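PDB 2OP5: hypothetical protein, which is of unknown function but forms a dimer with a ferredoxin-like fold and belongs to the dimeric alpha-beta barrel clan. Local coordinates for residues A46-S54 with I64-S72. Numbering follows the deposited sequence.
Sequences AGLIRHVIS and ISMVFEYDS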
loop_
_atom_site.group_PDB
_atom_site.type_symbol
_atom_site.label_atom_id
_atom_site.label_comp_id
_atom_site.label_asym_id
_atom_site.label_seq_id
_atom_site.Cartn_x
_atom_site.Cartn_y
_atom_site.Cartn_z
ATOM N N ALA A 46 3.492 18.807 6.458
ATOM C CA ALA A 46 2.535 19.118 5.380
ATOM C C ALA A 46 1.397 18.104 5.218
ATOM O O ALA A 46 0.516 18.313 4.393
ATOM C CB ALA A 46 3.268 19.300 4.033
ATOM N N GLY A 47 1.421 17.007 5.968
ATOM C CA GLY A 47 0.365 16.018 5.864
ATOM C C GLY A 47 0.796 14.584 5.621
ATOM O O GLY A 47 -0.059 13.691 5.615
ATOM N N LEU A 48 2.086 14.335 5.372
ATOM C CA LEU A 48 2.522 12.946 5.229
ATOM C C LEU A 48 2.489 12.333 6.633
ATOM O O LEU A 48 3.053 12.895 7.592
ATOM C CB LEU A 48 3.920 12.824 4.616
ATOM C CG LEU A 48 4.394 11.399 4.335
ATOM C CD1 LEU A 48 3.618 10.763 3.196
ATOM C CD2 LEU A 48 5.873 11.377 4.039
ATOM N N ILE A 49 1.768 11.223 6.755
ATOM C CA ILE A 49 1.672 10.462 7.994
ATOM C C ILE A 49 2.638 9.297 7.989
ATOM O O ILE A 49 3.327 9.054 8.967
ATOM C CB ILE A 49 0.250 9.884 8.182
ATOM C CG1 ILE A 49 -0.761 11.036 8.284
ATOM C CG2 ILE A 49 0.194 8.935 9.404
ATOM C CD1 ILE A 49 -2.228 10.606 8.299
ATOM N N ARG A 50 2.693 8.588 6.868
ATOM C CA ARG A 50 3.484 7.381 6.769
ATOM C C ARG A 50 3.971 7.141 5.339
ATOM O O ARG A 50 3.313 7.532 4.379
ATOM C CB ARG A 50 2.626 6.210 7.258
ATOM C CG ARG A 50 3.355 4.883 7.451
ATOM C CD ARG A 50 2.371 3.795 7.797
ATOM N NE ARG A 50 1.815 3.979 9.144
ATOM C CZ ARG A 50 2.137 3.256 10.218
ATOM N NH1 ARG A 50 3.012 2.243 10.152
ATOM N NH2 ARG A 50 1.551 3.540 11.386
ATOM N N HIS A 51 5.136 6.510 5.229
ATOM C CA HIS A 51 5.766 6.170 3.945
ATOM C C HIS A 51 6.536 4.888 4.149
ATOM O O HIS A 51 7.468 4.850 4.930
ATOM C CB HIS A 51 6.681 7.275 3.433
ATOM C CG HIS A 51 7.340 6.966 2.117
ATOM N ND1 HIS A 51 8.608 7.401 1.800
ATOM C CD2 HIS A 51 6.912 6.251 1.047
ATOM C CE1 HIS A 51 8.914 7.011 0.574
ATOM N NE2 HIS A 51 7.903 6.306 0.094
ATOM N N VAL A 52 6.129 3.848 3.437
ATOM C CA VAL A 52 6.680 2.506 3.558
ATOM C C VAL A 52 7.201 2.050 2.208
ATOM O O VAL A 52 6.503 2.143 1.182
ATOM C CB VAL A 52 5.600 1.501 3.994
ATOM C CG1 VAL A 52 6.256 0.212 4.498
ATOM C CG2 VAL A 52 4.723 2.097 5.074
ATOM N N ILE A 53 8.437 1.576 2.209
ATOM C CA ILE A 53 9.081 1.099 1.008
ATOM C C ILE A 53 9.316 -0.378 1.238
ATOM O O ILE A 53 9.843 -0.785 2.279
ATOM C CB ILE A 53 10.427 1.812 0.728
ATOM C CG1 ILE A 53 10.209 3.331 0.696
ATOM C CG2 ILE A 53 11.026 1.289 -0.592
ATOM C CD1 ILE A 53 11.478 4.165 0.577
ATOM N N SER A 54 8.969 -1.152 0.225
ATOM C CA SER A 54 9.015 -2.585 0.293
ATOM C C SER A 54 9.590 -3.225 -0.990
ATOM O O SER A 54 9.472 -2.689 -2.078
ATOM C CB SER A 54 7.580 -3.079 0.578
ATOM O OG SER A 54 7.393 -4.419 0.152
ATOM N N ILE A 64 9.311 -2.884 -6.722
ATOM C CA ILE A 64 9.362 -2.117 -5.498
ATOM C C ILE A 64 7.977 -1.530 -5.292
ATOM O O ILE A 64 7.388 -1.018 -6.235
ATOM C CB ILE A 64 10.315 -0.906 -5.599
ATOM C CG1 ILE A 64 11.757 -1.357 -5.814
ATOM C CG2 ILE A 64 10.230 -0.035 -4.347
ATOM C CD1 ILE A 64 12.314 -2.251 -4.731
ATOM N N SER A 65 7.482 -1.587 -4.059
ATOM C CA SER A 65 6.219 -0.930 -3.684
ATOM C C SER A 65 6.457 0.181 -2.671
ATOM O O SER A 65 7.360 0.090 -1.813
ATOM C CB SER A 65 5.260 -1.928 -3.073
ATOM O OG SER A 65 5.766 -2.457 -1.880
HETATM N N MSE A 66 5.654 1.232 -2.799
HETATM C CA MSE A 66 5.663 2.338 -1.894
HETATM C C MSE A 66 4.240 2.679 -1.556
HETATM O O MSE A 66 3.367 2.691 -2.421
HETATM C CB MSE A 66 6.312 3.566 -2.514
HETATM C CG MSE A 66 7.794 3.405 -2.672
HETATM SE SE MSE A 66 8.685 4.997 -3.349
HETATM C CE MSE A 66 10.432 4.264 -3.152
ATOM N N VAL A 67 4.005 2.928 -0.284
ATOM C CA VAL A 67 2.699 3.330 0.168
ATOM C C VAL A 67 2.924 4.640 0.921
ATOM O O VAL A 67 3.703 4.680 1.893
ATOM C CB VAL A 67 2.029 2.281 1.085
ATOM C CG1 VAL A 67 0.688 2.800 1.570
ATOM C CG2 VAL A 67 1.872 0.915 0.380
ATOM N N PHE A 68 2.287 5.705 0.432
ATOM C CA PHE A 68 2.351 7.022 1.059
ATOM C C PHE A 68 0.964 7.255 1.613
ATOM O O PHE A 68 -0.030 7.143 0.872
ATOM C CB PHE A 68 2.579 8.161 0.051
ATOM C CG PHE A 68 3.892 8.115 -0.696
ATOM C CD1 PHE A 68 4.061 7.258 -1.772
ATOM C CD2 PHE A 68 4.912 8.986 -0.367
ATOM C CE1 PHE A 68 5.264 7.243 -2.492
ATOM C CE2 PHE A 68 6.116 8.986 -1.072
ATOM C CZ PHE A 68 6.296 8.116 -2.143
ATOM N N GLU A 69 0.902 7.649 2.880
ATOM C CA GLU A 69 -0.361 7.925 3.545
ATOM C C GLU A 69 -0.395 9.361 4.055
ATOM O O GLU A 69 0.549 9.830 4.703
ATOM C CB GLU A 69 -0.551 6.953 4.696
ATOM C CG GLU A 69 -0.587 5.514 4.222
ATOM C CD GLU A 69 -0.907 4.559 5.323
ATOM O OE1 GLU A 69 -1.661 4.931 6.237
ATOM O OE2 GLU A 69 -0.428 3.420 5.258
ATOM N N TYR A 70 -1.512 10.032 3.772
ATOM C CA TYR A 70 -1.685 11.415 4.126
ATOM C C TYR A 70 -2.934 11.631 4.940
ATOM O O TYR A 70 -3.912 10.903 4.792
ATOM C CB TYR A 70 -1.772 12.285 2.861
ATOM C CG TYR A 70 -0.654 12.069 1.851
ATOM C CD1 TYR A 70 -0.774 11.108 0.867
ATOM C CD2 TYR A 70 0.519 12.830 1.886
ATOM C CE1 TYR A 70 0.229 10.890 -0.058
ATOM C CE2 TYR A 70 1.553 12.625 0.942
ATOM C CZ TYR A 70 1.397 11.645 -0.019
ATOM O OH TYR A 70 2.370 11.409 -0.981
ATOM N N ASP A 71 -2.887 12.671 5.785
ATOM C CA ASP A 71 -4.024 13.091 6.596
ATOM C C ASP A 71 -5.166 13.625 5.709
ATOM O O ASP A 71 -6.311 13.660 6.146
ATOM C CB ASP A 71 -3.592 14.148 7.642
ATOM C CG ASP A 71 -3.045 15.439 7.020
ATOM O OD1 ASP A 71 -3.142 15.652 5.797
ATOM O OD2 ASP A 71 -2.531 16.280 7.769
ATOM N N SER A 72 -4.830 14.025 4.470
ATOM C CA SER A 72 -5.781 14.597 3.526
ATOM C C SER A 72 -5.192 14.674 2.123
ATOM O O SER A 72 -3.967 14.632 1.938
ATOM C CB SER A 72 -6.123 16.030 3.949
ATOM O OG SER A 72 -5.008 16.914 3.784
HETATM O O HOH W 1 4.468 -4.593 -0.916
#
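E69 O takes two backbone donors, I49 N at 2.8 Å and R50 N at 3.3 Å, making I49 and R50 a classic beta bulge. Beyond it E69 N gives to R50 O, while V52 with V67 and S54 with S65 each exchange two N-H···O bonds. Before the bulge D71 N reaches G47 O; G47 completes the Schellman motif that ends helix 37-46. The antiparallel hairpin belongs to the ferredoxin-like sheet, and 48-56 pairs onward with a strand of the second subunit. On one face H51 lies flat over F68, an offset stack with planes 16° apart and NE2 3.3 Å from F68 CZ; CG anti to the backbone N (chi1 -180°) brings the imidazole alongside, and Y40 OH bonds ND1. An alanine in place of F68 would probably strip the imidazole of this stacking partner and open a gap beside L48 CD1. On the opposite face one water bridges S54 OG (3.1 Å) and S65 OG (2.7 Å). E69 OE2 lies 4.5 Å from R50 NE, well out of the guanidinium plane; E69 OE1 is hydrogen-bonded to T8 OG1 of its own chain and salt-bridged to R50 of the second subunit, while this chain's R50 NH1 salt-bridges E112 there.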